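Glucose import ATP-binding protein GlcV (Sulfolobus solfataricus, PDB 1OXX) hydrolyses ATP to power glucose uptake, serving as the energy-coupling subunit of the GlcSTUV ABC transporter. Local coordinates at residues 305-309 with 310-314; 275-278 with 279-282; 110-113 with 114-118. The protein carries 1 engineered substitution. One frame throughout, in Å; residues are numbered along the deposited sequence.

Interaction 1: residues 305-309 with 310-314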
ATOM      1  N   GLY A 305       7.041  -0.392 -25.159  1.00  3.39           N
ATOM      2  CA  GLY A 305       6.574  -1.600 -24.520  1.00  5.11           C
ATOM      3  C   GLY A 305       5.078  -1.752 -24.754  1.00  6.89           C
ATOM      4  O   GLY A 305       4.405  -0.816 -25.220  1.00  5.87           O
ATOM      5  N   TYR A 306       4.551  -2.927 -24.445  1.00  5.16           N
ATOM      6  CA  TYR A 306       3.138  -3.206 -24.658  1.00  4.01           C
ATOM      7  C   TYR A 306       2.571  -3.850 -23.423  1.00  6.82           C
ATOM      8  O   TYR A 306       3.009  -4.926 -23.046  1.00 10.64           O
ATOM      9  CB  TYR A 306       2.935  -4.114 -25.875  1.00  5.65           C
ATOM     10  CG  TYR A 306       1.495  -4.388 -26.224  1.00  4.01           C
ATOM     11  CD1 TYR A 306       0.617  -3.346 -26.469  1.00  7.41           C
ATOM     12  CD2 TYR A 306       1.008  -5.673 -26.280  1.00 10.90           C
ATOM     13  CE1 TYR A 306      -0.703  -3.574 -26.777  1.00  6.88           C
ATOM     14  CE2 TYR A 306      -0.324  -5.918 -26.601  1.00 10.38           C
ATOM     15  CZ  TYR A 306      -1.170  -4.854 -26.837  1.00  7.37           C
ATOM     16  OH  TYR A 306      -2.497  -5.059 -27.149  1.00 16.60           O
ATOM     17  N   GLN A 307       1.623  -3.182 -22.779  1.00 11.26           N
ATOM     18  CA  GLN A 307       1.045  -3.723 -21.559  1.00 17.71           C
ATOM     19  C   GLN A 307      -0.378  -3.239 -21.366  1.00 12.23           C
ATOM     20  O   GLN A 307      -0.697  -2.088 -21.631  1.00 14.53           O
ATOM     21  CB  GLN A 307       1.901  -3.363 -20.342  1.00 17.60           C
ATOM     22  CG  GLN A 307       2.082  -1.874 -20.118  1.00 17.95           C
ATOM     23  CD  GLN A 307       2.822  -1.556 -18.822  1.00 20.75           C
ATOM     24  OE1 GLN A 307       4.045  -1.557 -18.790  1.00 23.82           O
ATOM     25  NE2 GLN A 307       2.074  -1.291 -17.753  1.00 20.73           N
ATOM     26  N   GLY A 308      -1.230  -4.148 -20.905  1.00 28.32           N
ATOM     27  CA  GLY A 308      -2.620  -3.832 -20.652  1.00 22.02           C
ATOM     28  C   GLY A 308      -3.321  -3.306 -21.884  1.00 22.18           C
ATOM     29  O   GLY A 308      -4.204  -2.461 -21.780  1.00 18.81           O
ATOM     30  N   GLY A 309      -2.920  -3.798 -23.052  1.00 12.76           N
ATOM     31  CA  GLY A 309      -3.513  -3.367 -24.307  1.00 13.05           C
ATOM     32  C   GLY A 309      -3.057  -1.997 -24.769  1.00  9.31           C
ATOM     33  O   GLY A 309      -3.504  -1.512 -25.816  1.00 12.19           O
ATOM     34  N   LEU A 310      -2.167  -1.382 -23.996  1.00 10.88           N
ATOM     35  CA  LEU A 310      -1.662  -0.058 -24.310  1.00 13.40           C
ATOM     36  C   LEU A 310      -0.173  -0.077 -24.622  1.00  8.14           C
ATOM     37  O   LEU A 310       0.576  -0.967 -24.193  1.00  8.55           O
ATOM     38  CB  LEU A 310      -1.909   0.925 -23.148  1.00 19.66           C
ATOM     39  CG  LEU A 310      -3.366   1.219 -22.769  1.00 15.81           C
ATOM     40  CD1 LEU A 310      -3.450   2.248 -21.649  1.00 19.80           C
ATOM     41  CD2 LEU A 310      -4.139   1.696 -23.987  1.00 18.81           C
ATOM     42  N   PHE A 311       0.238   0.934 -25.362  1.00  7.41           N
ATOM     43  CA  PHE A 311       1.642   1.123 -25.674  1.00  6.21           C
ATOM     44  C   PHE A 311       2.307   2.032 -24.653  1.00 11.14           C
ATOM     45  O   PHE A 311       1.870   3.161 -24.418  1.00 13.64           O
ATOM     46  CB  PHE A 311       1.805   1.692 -27.064  1.00  5.19           C
ATOM     47  CG  PHE A 311       1.317   0.778 -28.129  1.00  4.67           C
ATOM     48  CD1 PHE A 311       0.053   0.924 -28.668  1.00  4.73           C
ATOM     49  CD2 PHE A 311       2.104  -0.278 -28.548  1.00  6.92           C
ATOM     50  CE1 PHE A 311      -0.401   0.038 -29.627  1.00 10.79           C
ATOM     51  CE2 PHE A 311       1.665  -1.155 -29.515  1.00  6.91           C
ATOM     52  CZ  PHE A 311       0.403  -0.996 -30.051  1.00  5.08           C
ATOM     53  N   ARG A 312       3.375   1.525 -24.059  1.00  3.71           N
ATOM     54  CA  ARG A 312       4.178   2.290 -23.119  1.00  5.95           C
ATOM     55  C   ARG A 312       5.309   2.894 -23.922  1.00  5.62           C
ATOM     56  O   ARG A 312       6.234   2.191 -24.353  1.00  6.00           O
ATOM     57  CB  ARG A 312       4.710   1.383 -22.016  1.00  6.00           C
ATOM     58  CG  ARG A 312       5.414   2.070 -20.848  1.00  8.83           C
ATOM     59  CD  ARG A 312       5.955   1.027 -19.878  1.00  9.48           C
ATOM     60  NE  ARG A 312       6.482   1.512 -18.608  1.00 10.89           N
ATOM     61  CZ  ARG A 312       7.704   1.973 -18.434  1.00 15.03           C
ATOM     62  NH1 ARG A 312       8.535   2.057 -19.462  1.00 11.87           N
ATOM     63  NH2 ARG A 312       8.091   2.355 -17.227  1.00 13.14           N
ATOM     64  N   ILE A 313       5.205   4.193 -24.171  1.00  3.83           N
ATOM     65  CA  ILE A 313       6.156   4.893 -24.999  1.00  3.32           C
ATOM     66  C   ILE A 313       7.143   5.637 -24.124  1.00  3.54           C
ATOM     67  O   ILE A 313       6.746   6.488 -23.322  1.00  4.72           O
ATOM     68  CB  ILE A 313       5.439   5.900 -25.940  1.00  3.58           C
ATOM     69  CG1 ILE A 313       4.342   5.212 -26.741  1.00 10.42           C
ATOM     70  CG2 ILE A 313       6.442   6.582 -26.834  1.00  5.71           C
ATOM     71  CD1 ILE A 313       3.530   6.153 -27.562  1.00 12.17           C
ATOM     72  N   THR A 314       8.423   5.334 -24.275  1.00  4.60           N
ATOM     73  CA  THR A 314       9.474   6.008 -23.540  1.00  3.86           C
ATOM     74  C   THR A 314      10.202   6.945 -24.484  1.00  5.84           C
ATOM     75  O   THR A 314      10.623   6.528 -25.574  1.00  5.26           O
ATOM     76  CB  THR A 314      10.482   4.998 -22.985  1.00  6.26           C
ATOM     77  OG1 THR A 314       9.852   4.162 -22.000  1.00  7.65           O
ATOM     78  CG2 THR A 314      11.595   5.733 -22.253  1.00  7.62           C
TER

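Interaction 2: residues 275-278 with 279-282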
ATOM      1  N   GLY A 275       8.982  15.589 -11.114  1.00  5.47           N
ATOM      2  CA  GLY A 275       8.140  14.414 -11.100  1.00  5.87           C
ATOM      3  C   GLY A 275       6.937  14.659 -11.982  1.00  5.95           C
ATOM      4  O   GLY A 275       6.217  15.644 -11.801  1.00  7.51           O
ATOM      5  N   ILE A 276       6.729  13.783 -12.964  1.00  5.06           N
ATOM      6  CA  ILE A 276       5.546  13.885 -13.826  1.00  5.22           C
ATOM      7  C   ILE A 276       5.014  12.476 -14.076  1.00  4.72           C
ATOM      8  O   ILE A 276       5.712  11.590 -14.587  1.00  5.46           O
ATOM      9  CB  ILE A 276       5.833  14.697 -15.143  1.00  5.75           C
ATOM     10  CG1 ILE A 276       4.530  15.007 -15.900  1.00  5.92           C
ATOM     11  CG2 ILE A 276       6.847  14.012 -16.047  1.00  7.54           C
ATOM     12  CD1 ILE A 276       3.714  16.160 -15.300  1.00  7.95           C
ATOM     13  N   ARG A 277       3.783  12.246 -13.641  1.00  3.54           N
ATOM     14  CA  ARG A 277       3.193  10.925 -13.796  1.00  3.60           C
ATOM     15  C   ARG A 277       2.843  10.650 -15.262  1.00  5.16           C
ATOM     16  O   ARG A 277       2.553  11.574 -16.031  1.00  5.07           O
ATOM     17  CB  ARG A 277       1.978  10.791 -12.889  1.00  4.59           C
ATOM     18  CG  ARG A 277       2.309  10.872 -11.415  1.00  4.93           C
ATOM     19  CD  ARG A 277       1.184  10.325 -10.515  1.00  4.71           C
ATOM     20  NE  ARG A 277       1.446  10.638  -9.120  1.00  4.06           N
ATOM     21  CZ  ARG A 277       2.286   9.973  -8.335  1.00  3.90           C
ATOM     22  NH1 ARG A 277       2.924   8.891  -8.775  1.00  5.14           N
ATOM     23  NH2 ARG A 277       2.453  10.360  -7.074  1.00  5.14           N
ATOM     24  N   PRO A 278       2.863   9.383 -15.673  1.00  5.10           N
ATOM     25  CA  PRO A 278       2.600   9.048 -17.087  1.00  4.71           C
ATOM     26  C   PRO A 278       1.259   9.547 -17.607  1.00  5.31           C
ATOM     27  O   PRO A 278       1.168   9.905 -18.769  1.00  6.17           O
ATOM     28  CB  PRO A 278       2.695   7.531 -17.112  1.00  5.32           C
ATOM     29  CG  PRO A 278       2.477   7.132 -15.707  1.00  7.91           C
ATOM     30  CD  PRO A 278       3.166   8.180 -14.883  1.00  5.86           C
ATOM     31  N   GLU A 279       0.217   9.577 -16.779  1.00  3.65           N
ATOM     32  CA  GLU A 279      -1.074  10.068 -17.224  1.00  3.08           C
ATOM     33  C   GLU A 279      -1.070  11.573 -17.476  1.00  5.13           C
ATOM     34  O   GLU A 279      -1.992  12.095 -18.087  1.00  5.62           O
ATOM     35  CB  GLU A 279      -2.159   9.720 -16.216  1.00  7.11           C
ATOM     36  CG  GLU A 279      -2.017  10.410 -14.862  1.00  7.35           C
ATOM     37  CD  GLU A 279      -1.321   9.569 -13.807  1.00  6.83           C
ATOM     38  OE1 GLU A 279      -0.502   8.703 -14.167  1.00  6.98           O
ATOM     39  OE2 GLU A 279      -1.587   9.809 -12.591  1.00  8.84           O
ATOM     40  N   ASP A 280      -0.023  12.243 -17.015  1.00  3.71           N
ATOM     41  CA  ASP A 280       0.088  13.694 -17.138  1.00  5.18           C
ATOM     42  C   ASP A 280       1.041  14.113 -18.235  1.00  4.64           C
ATOM     43  O   ASP A 280       1.515  15.253 -18.251  1.00  5.41           O
ATOM     44  CB  ASP A 280       0.485  14.307 -15.802  1.00  4.68           C
ATOM     45  CG  ASP A 280      -0.536  14.030 -14.723  1.00  5.56           C
ATOM     46  OD1 ASP A 280      -1.759  14.075 -15.027  1.00  7.05           O
ATOM     47  OD2 ASP A 280      -0.164  13.735 -13.568  1.00  7.10           O
ATOM     48  N   VAL A 281       1.317  13.177 -19.133  1.00  3.86           N
ATOM     49  CA  VAL A 281       2.173  13.400 -20.301  1.00  4.70           C
ATOM     50  C   VAL A 281       1.380  13.025 -21.555  1.00  5.67           C
ATOM     51  O   VAL A 281       0.653  12.031 -21.553  1.00  6.27           O
ATOM     52  CB  VAL A 281       3.440  12.526 -20.236  1.00  6.21           C
ATOM     53  CG1 VAL A 281       4.302  12.648 -21.516  1.00  6.43           C
ATOM     54  CG2 VAL A 281       4.259  12.848 -19.007  1.00  4.21           C
ATOM     55  N   LYS A 282       1.543  13.809 -22.627  1.00  4.85           N
ATOM     56  CA  LYS A 282       0.923  13.497 -23.916  1.00  4.74           C
ATOM     57  C   LYS A 282       1.928  13.823 -25.006  1.00  4.61           C
ATOM     58  O   LYS A 282       2.635  14.819 -24.906  1.00  5.86           O
ATOM     59  CB  LYS A 282      -0.359  14.308 -24.124  1.00  7.06           C
ATOM     60  CG  LYS A 282      -1.070  14.046 -25.431  1.00  5.65           C
ATOM     61  CD  LYS A 282      -2.434  14.769 -25.493  1.00 12.50           C
ATOM     62  CE  LYS A 282      -3.100  14.638 -26.845  1.00 29.47           C
ATOM     63  NZ  LYS A 282      -3.605  13.262 -27.080  1.00 27.80           N
TER
HETATM   64  O   HOH W   1       2.245  14.259 -12.371  1.00  9.05           O

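Interaction 3: residues 110-113 with 114-118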
ATOM      1  N   MET A 110     -11.568 -20.939  24.146  1.00 13.56           N
ATOM      2  CA  MET A 110     -12.446 -19.801  24.398  1.00 10.86           C
ATOM      3  C   MET A 110     -13.679 -20.172  25.219  1.00  8.34           C
ATOM      4  O   MET A 110     -14.679 -19.470  25.218  1.00 14.06           O
ATOM      5  CB  MET A 110     -12.846 -19.158  23.070  1.00 10.62           C
ATOM      6  CG  MET A 110     -11.644 -18.613  22.305  1.00 12.75           C
ATOM      7  SD  MET A 110     -10.690 -17.400  23.272  1.00 18.33           S
ATOM      8  CE  MET A 110     -11.912 -16.206  23.428  1.00 18.29           C
ATOM      9  N   LYS A 111     -13.583 -21.288  25.928  1.00 10.79           N
ATOM     10  CA  LYS A 111     -14.645 -21.745  26.810  1.00 10.08           C
ATOM     11  C   LYS A 111     -15.985 -21.914  26.116  1.00 10.36           C
ATOM     12  O   LYS A 111     -17.041 -21.649  26.682  1.00 10.59           O
ATOM     13  CB  LYS A 111     -14.778 -20.805  28.011  1.00 16.74           C
ATOM     14  CG  LYS A 111     -13.537 -20.777  28.887  1.00 21.01           C
ATOM     15  CD  LYS A 111     -13.725 -19.885  30.107  0.50 28.83           C
ATOM     16  CE  LYS A 111     -13.682 -18.405  29.743  0.50 33.16           C
ATOM     17  NZ  LYS A 111     -14.868 -17.972  28.955  0.50 37.15           N
ATOM     18  N   MET A 112     -15.936 -22.432  24.893  1.00  7.89           N
ATOM     19  CA  MET A 112     -17.125 -22.690  24.115  1.00  8.19           C
ATOM     20  C   MET A 112     -17.363 -24.191  23.994  1.00  6.58           C
ATOM     21  O   MET A 112     -16.417 -24.958  23.824  1.00  7.74           O
ATOM     22  CB  MET A 112     -16.968 -22.069  22.723  1.00  9.11           C
ATOM     23  CG  MET A 112     -16.849 -20.552  22.786  1.00  9.41           C
ATOM     24  SD  MET A 112     -16.468 -19.752  21.218  1.00 12.25           S
ATOM     25  CE  MET A 112     -17.786 -20.224  20.270  1.00 11.16           C
ATOM     26  N   SER A 113     -18.619 -24.608  24.047  1.00  7.26           N
ATOM     27  CA  SER A 113     -18.954 -26.005  23.847  1.00  4.83           C
ATOM     28  C   SER A 113     -18.800 -26.382  22.369  1.00  4.77           C
ATOM     29  O   SER A 113     -18.661 -25.528  21.502  1.00  6.93           O
ATOM     30  CB  SER A 113     -20.403 -26.256  24.243  1.00  8.44           C
ATOM     31  OG  SER A 113     -21.288 -25.626  23.318  1.00 10.64           O
ATOM     32  N   LYS A 114     -18.909 -27.670  22.084  1.00  6.89           N
ATOM     33  CA  LYS A 114     -18.810 -28.154  20.722  1.00  6.72           C
ATOM     34  C   LYS A 114     -19.858 -27.502  19.819  1.00  5.88           C
ATOM     35  O   LYS A 114     -19.558 -27.079  18.701  1.00  5.91           O
ATOM     36  CB  LYS A 114     -18.988 -29.675  20.703  1.00 13.11           C
ATOM     37  CG  LYS A 114     -18.673 -30.327  19.367  1.00 17.61           C
ATOM     38  CD  LYS A 114     -18.550 -31.850  19.487  1.00 24.45           C
ATOM     39  CE  LYS A 114     -17.750 -32.294  20.729  1.00 25.31           C
ATOM     40  NZ  LYS A 114     -16.337 -31.798  20.785  1.00 21.17           N
ATOM     41  N   GLU A 115     -21.086 -27.421  20.312  1.00  7.64           N
ATOM     42  CA  GLU A 115     -22.176 -26.858  19.524  1.00  9.36           C
ATOM     43  C   GLU A 115     -21.962 -25.364  19.296  1.00  7.31           C
ATOM     44  O   GLU A 115     -22.275 -24.830  18.234  1.00  8.50           O
ATOM     45  CB  GLU A 115     -23.516 -27.128  20.207  1.00 11.61           C
ATOM     46  CG  GLU A 115     -24.122 -28.463  19.805  1.00 32.14           C
ATOM     47  CD  GLU A 115     -24.406 -28.533  18.315  1.00 46.06           C
ATOM     48  OE1 GLU A 115     -23.719 -29.299  17.600  1.00 36.18           O
ATOM     49  OE2 GLU A 115     -25.311 -27.807  17.856  1.00 38.59           O
ATOM     50  N   GLU A 116     -21.435 -24.680  20.302  1.00  7.50           N
ATOM     51  CA  GLU A 116     -21.178 -23.252  20.182  1.00  7.64           C
ATOM     52  C   GLU A 116     -20.112 -22.989  19.129  1.00  5.74           C
ATOM     53  O   GLU A 116     -20.223 -22.054  18.347  1.00  6.82           O
ATOM     54  CB  GLU A 116     -20.759 -22.662  21.521  1.00  7.01           C
ATOM     55  CG  GLU A 116     -21.892 -22.616  22.529  1.00 12.10           C
ATOM     56  CD  GLU A 116     -21.455 -22.080  23.880  1.00 23.69           C
ATOM     57  OE1 GLU A 116     -22.115 -21.150  24.389  1.00 39.06           O
ATOM     58  OE2 GLU A 116     -20.463 -22.590  24.439  1.00 17.32           O
ATOM     59  N   ILE A 117     -19.044 -23.777  19.153  1.00  5.58           N
ATOM     60  CA  ILE A 117     -17.995 -23.655  18.152  1.00  4.46           C
ATOM     61  C   ILE A 117     -18.582 -23.903  16.759  1.00  4.75           C
ATOM     62  O   ILE A 117     -18.336 -23.125  15.827  1.00  5.24           O
ATOM     63  CB  ILE A 117     -16.860 -24.665  18.465  1.00  4.99           C
ATOM     64  CG1 ILE A 117     -16.110 -24.245  19.723  1.00  6.60           C
ATOM     65  CG2 ILE A 117     -15.919 -24.832  17.277  1.00  6.89           C
ATOM     66  CD1 ILE A 117     -15.184 -25.334  20.225  1.00  6.12           C
ATOM     67  N   ARG A 118     -19.400 -24.942  16.627  1.00  7.03           N
ATOM     68  CA  ARG A 118     -19.934 -25.311  15.313  1.00  5.62           C
ATOM     69  C   ARG A 118     -20.811 -24.207  14.771  1.00  8.03           C
ATOM     70  O   ARG A 118     -20.685 -23.804  13.616  1.00  7.49           O
ATOM     71  CB  ARG A 118     -20.728 -26.610  15.404  1.00  9.60           C
ATOM     72  CG  ARG A 118     -21.255 -27.040  14.042  1.00 10.90           C
ATOM     73  CD  ARG A 118     -22.258 -28.160  14.084  1.00 19.27           C
ATOM     74  NE  ARG A 118     -23.420 -27.793  14.884  1.00 20.26           N
ATOM     75  CZ  ARG A 118     -24.347 -26.924  14.508  1.00 23.54           C
ATOM     76  NH1 ARG A 118     -24.264 -26.324  13.327  1.00 25.91           N
ATOM     77  NH2 ARG A 118     -25.364 -26.651  15.312  1.00 34.31           N
TER
HETATM   78  O   HOH W   2     -19.807 -22.098  27.017  1.00 28.01           O

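Interaction 1: residues 305-309 with 310-314
On one face of the F311 ring lies CD1 of Y306, offset toward the rim, and 3.9 Å separates that atom from F311 CE2. The two rings are tilted against each other by 40°, too oblique for either a stack or a T-shape. With CG set opposite the backbone N (chi1 -176°), Y306 lays its ring back over the returning strand, where CD1 also comes within 3.3 Å of L310 O. This pair belongs to a beta hairpin of the C-terminal domain, closed by a type I' turn from Q307 to L310; G308 and G309 supply the positive phi angles such a turn needs. Q307 and L310 exchange two backbone bonds at its mouth, Q307 N giving to L310 O at 2.8 Å, while G305 and R312 form the next hydrogen-bonded pair. On the other face of the sheet, the amide oxygen OE1 of Q307 rests 3.4 Å from R312 CD, and the guanidinium goes on to a cation-pi contact with F325 of the neighbouring strand. L310 turns its CD2 methyl toward the turn, 3.7 Å from G309 O. Replacing L310 with an alanine would remove CG and both methyls, and would probably leave G309 without the cover of CD2. The contact thus relies on backbone hydrogen bonds to fix the hairpin, with an aromatic pair on one face and, on the other, an amide oxygen set against an arginine methylene.

Interaction 2: residues 275-278 with 279-282
E279 folds its carboxylate back along R277, the two side chains running side by side in the same direction. A CG set between the backbone N and the carbonyl carbon (chi1 66°), followed by a bend at chi2, brings E279 OE1 to 3.5 Å from R277 CB. The charged ends are not paired directly: E279 OE2 is hydrogen-bonded to the hydroxyl of Y229, while the R277 guanidinium bonds to backbone oxygens including that of Y229, whose ring it also meets in a cation-pi contact. Next, D280 N gives a bond to R277 O at 2.8 Å. This tight 3-10-like turn carries the chain out of strand 271-276 and into strand 281-284, which belong to different antiparallel sheets. A water bridges the turn on the D280 side: it accepts from R277 N and donates to D280 OD2, the latter at 2.7 Å, so the carboxylate reaches the backbone through it. CB of D280 also touches I276 CD1, 3.8 Å away. At V281, the backbone N makes a longer bond of 3.3 Å to P278 O. T326 OG1 lies within bonding reach of both P278 O and V281 O, and its one proton can serve only one at a time. V281 CG2 packs 3.8 Å from I276 CG1, the two side chains lying across each other.

Interaction 3: residues 110-113 with 114-118
OE2 of E116 collects several donors at the start of a helix. S113 N reaches it at 2.8 Å in a nearly straight bond (171° at the hydrogen) that uses the anti lone pair, and a water donates to it at 2.7 Å while also donating to K111 O. The S113 hydroxyl lies nearby as a weak further partner. In return, E116 N gives to S113 OG at 3.2 Å, so the two residues form a capping box with S113 as N-cap. The torsions explain the reciprocity: S113 holds OG between its backbone N and carbonyl carbon (chi1 69°), facing the first turn, while E116 runs extended beyond CG to bring its carboxylate back to the S113 amide. The negative charge so placed is probably favoured by the positive end of the helix dipole. I117 N bonds to S113 O at 3.0 Å, starting the regular helical ladder, and I117 CG1 packs 3.8 Å from M112 CB. Within the helix, R118 reaches back to grip E115 side-on, NE to one carboxylate oxygen and NH2 to the other, and its NH1 forms a salt bridge with E122. The box therefore opens helix 114-127 on the protein surface, where the loop following helix 99-104 arrives with M112 against L107.

In the fold
Interactions 1 and 2 are neighbours in the C-terminal part of the chain, their centres 14 Å apart and their nearest atoms about 7 Å apart without touching. Both reach the same antiparallel sheet: the turn of interaction 2 delivers the chain into its outermost strand 281-284, and interaction 1 closes the hairpin of strands 294-307 and 310-317 that follows. Strand 324-328 links them, F325 meeting both R312 and P278. Interaction 3 belongs to the ATPase domain, across the centre of the chain, with its centre 55 Å from that of interaction 1 and 57 Å from that of interaction 2. All three lie away from the residues inferred to bind ATP, among them the P-loop segment from S40 to T46.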